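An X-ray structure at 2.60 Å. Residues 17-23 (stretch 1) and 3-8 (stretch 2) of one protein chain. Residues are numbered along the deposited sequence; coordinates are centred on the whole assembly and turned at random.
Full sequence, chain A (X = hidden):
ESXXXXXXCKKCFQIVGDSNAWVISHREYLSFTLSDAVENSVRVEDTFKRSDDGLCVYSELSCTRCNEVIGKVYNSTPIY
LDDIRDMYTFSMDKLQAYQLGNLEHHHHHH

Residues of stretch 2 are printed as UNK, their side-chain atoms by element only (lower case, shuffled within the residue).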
# COMPACT_ATOMS: atom_id res chain seq x y z
N GLY A 17 -1.51 -5.38 -6.03
CA GLY A 17 -2.03 -6.55 -5.35
C GLY A 17 -1.29 -6.84 -4.08
O GLY A 17 -0.59 -5.97 -3.55
N ASP A 18 -1.42 -8.08 -3.60
CA ASP A 18 -0.77 -8.53 -2.36
C ASP A 18 -0.29 -9.94 -2.45
O ASP A 18 -0.53 -10.62 -3.45
CB ASP A 18 -1.74 -8.41 -1.20
CG ASP A 18 -2.99 -9.20 -1.44
OD1 ASP A 18 -2.88 -10.41 -1.77
OD2 ASP A 18 -4.07 -8.60 -1.33
N SER A 19 0.37 -10.38 -1.39
CA SER A 19 0.94 -11.72 -1.29
C SER A 19 -0.07 -12.83 -1.34
O SER A 19 0.27 -13.91 -1.73
CB SER A 19 1.73 -11.90 -0.01
OG SER A 19 3.09 -11.62 -0.29
N ASN A 20 -1.29 -12.56 -0.96
CA ASN A 20 -2.27 -13.64 -0.86
C ASN A 20 -2.70 -14.27 -2.18
O ASN A 20 -3.04 -15.46 -2.20
CB ASN A 20 -3.43 -13.20 0.03
CG ASN A 20 -2.97 -12.98 1.46
OD1 ASN A 20 -1.79 -13.24 1.82
ND2 ASN A 20 -3.87 -12.52 2.29
N ALA A 21 -2.62 -13.51 -3.27
CA ALA A 21 -2.74 -14.08 -4.62
C ALA A 21 -1.40 -14.59 -5.24
O ALA A 21 -1.32 -14.81 -6.46
CB ALA A 21 -3.40 -13.09 -5.56
N TRP A 22 -0.37 -14.81 -4.42
CA TRP A 22 0.92 -15.29 -4.93
C TRP A 22 0.81 -16.67 -5.55
O TRP A 22 -0.10 -17.46 -5.22
CB TRP A 22 1.94 -15.26 -3.82
CG TRP A 22 3.30 -15.69 -4.11
CD1 TRP A 22 3.76 -16.97 -4.18
CD2 TRP A 22 4.46 -14.85 -4.22
NE1 TRP A 22 5.12 -16.98 -4.38
CE2 TRP A 22 5.58 -15.69 -4.40
CE3 TRP A 22 4.66 -13.45 -4.18
CZ2 TRP A 22 6.89 -15.19 -4.58
CZ3 TRP A 22 5.97 -12.93 -4.36
CH2 TRP A 22 7.06 -13.81 -4.55
N VAL A 23 1.71 -16.92 -6.50
CA VAL A 23 1.74 -18.12 -7.33
C VAL A 23 3.13 -18.69 -7.32
O VAL A 23 3.35 -19.80 -6.81
CB VAL A 23 1.34 -17.80 -8.78
CG1 VAL A 23 1.58 -19.02 -9.69
CG2 VAL A 23 -0.11 -17.33 -8.86
N UNK A 3 3.88 -12.89 7.74
CA UNK A 3 3.04 -11.70 7.62
C UNK A 3 3.00 -11.29 6.14
O UNK A 3 4.06 -11.23 5.51
o UNK A 3 0.21 -10.33 9.43
n UNK A 3 1.78 -10.81 10.95
c UNK A 3 3.56 -10.57 8.52
c UNK A 3 1.39 -10.28 9.81
c UNK A 3 2.47 -9.60 8.98
N UNK A 4 1.79 -11.01 5.59
CA UNK A 4 1.65 -10.61 4.18
C UNK A 4 2.48 -9.37 3.76
O UNK A 4 2.86 -8.54 4.61
c UNK A 4 -0.53 -11.02 5.16
c UNK A 4 0.14 -10.29 4.03
c UNK A 4 0.48 -10.97 6.28
N UNK A 5 2.76 -9.28 2.46
CA UNK A 5 3.14 -8.03 1.83
C UNK A 5 2.08 -7.46 0.87
O UNK A 5 1.15 -8.16 0.43
c UNK A 5 4.49 -8.17 1.14
o UNK A 5 5.52 -8.46 2.08
N UNK A 6 2.18 -6.16 0.61
CA UNK A 6 1.35 -5.48 -0.38
C UNK A 6 2.25 -4.87 -1.42
O UNK A 6 3.39 -4.50 -1.10
c UNK A 6 0.50 -4.40 0.30
c UNK A 6 -0.72 -5.04 0.92
c UNK A 6 0.05 -3.33 -0.68
N UNK A 7 1.76 -4.76 -2.65
CA UNK A 7 2.59 -4.36 -3.79
C UNK A 7 2.12 -3.11 -4.44
O UNK A 7 0.92 -2.98 -4.74
c UNK A 7 4.92 -8.05 -3.37
c UNK A 7 2.63 -5.48 -4.85
c UNK A 7 3.13 -6.77 -4.31
c UNK A 7 2.74 -9.01 -3.56
c UNK A 7 2.27 -7.84 -4.10
c UNK A 7 4.06 -9.12 -3.19
c UNK A 7 4.45 -6.89 -3.93
N UNK A 8 3.06 -2.22 -4.73
CA UNK A 8 2.76 -0.95 -5.40
C UNK A 8 3.70 -0.56 -6.53
O UNK A 8 4.89 -0.80 -6.45
n UNK A 8 3.99 0.86 -1.70
o UNK A 8 2.12 2.13 -1.86
c UNK A 8 2.21 0.02 -3.05
c UNK A 8 2.76 1.08 -2.12
c UNK A 8 2.87 0.18 -4.41

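Position 3 carries five side-chain atoms: three carbons in a chain, the third bearing one oxygen and one nitrogen. A terminal amide on a three-carbon chain is glutamine, so this is Gln 3. Its side chain is out of reach of stretch 1 and takes no part in the contact.

Position 4 has three side-chain carbons and no heteroatom. One of them lies within covalent distance of the backbone N of position 4, so the chain closes into a five-membered ring. Its CB sits 4.2 Å from Asn 20 OD1, and its CA is 4.4 Å from Ser 19 CB. The ring identifies Pro 4, with a phi of -56° as ring closure requires.

Position 5 shows one carbon followed by one oxygen, and its CB lies 4.0 Å from Ser 19 OG. A single carbon ending in a hydroxyl is serine: Ser 5. The stronger link is through the backbone, where Ser 19 N donates to Ser 5 O at 3.0 Å with an N-H...O angle of 159°.

Position 6 has three carbons, the first carrying the other two. Branching at CB without further atoms gives Val 6. It pairs with Asp 18 in a non-hydrogen-bonded antiparallel bridge, CA to CA 4.2 Å; both side chains lie on the same face of the sheet, with Asp 18 CB 4.1 Å from Val 6 CG2.

Position 7 holds seven carbons, one leading to a six-membered ring with no oxygen attached, which is phenylalanine. Phe 7 loses 85 Å² to stretch 1, the largest share of any residue here. Its CE2 reaches 3.4 Å from Asp 18 C, which lies at the ring edge near its plane, and its CZ is 4.4 Å from Trp 22 CZ3, at the edge of the indole. Gly 17, across from it, has no side chain.

Position 8 again has three carbons, the third with one oxygen and one nitrogen: Gln 8. Its CB points away, and no contact is made.

The contact is a short antiparallel pairing that ends in a turn. Phe 7 N donates to Gly 17 O at 2.8 Å and Ser 19 N to Ser 5 O, so these two hydrogen bonds flank the Asp 18-Val 6 pair. Beyond them, Trp 22 N bonds Ser 19 O at 2.9 Å, and Asp 18 OD1 accepts a weak bond from Asn 20 N at 2.8 Å. Backbone bonding thus sets the register, while the Phe 7 ring extends the contact along stretch 1 to Trp 22; together they bury 344 Å².

Stretch 2, residues 3-8: QPSVFQ
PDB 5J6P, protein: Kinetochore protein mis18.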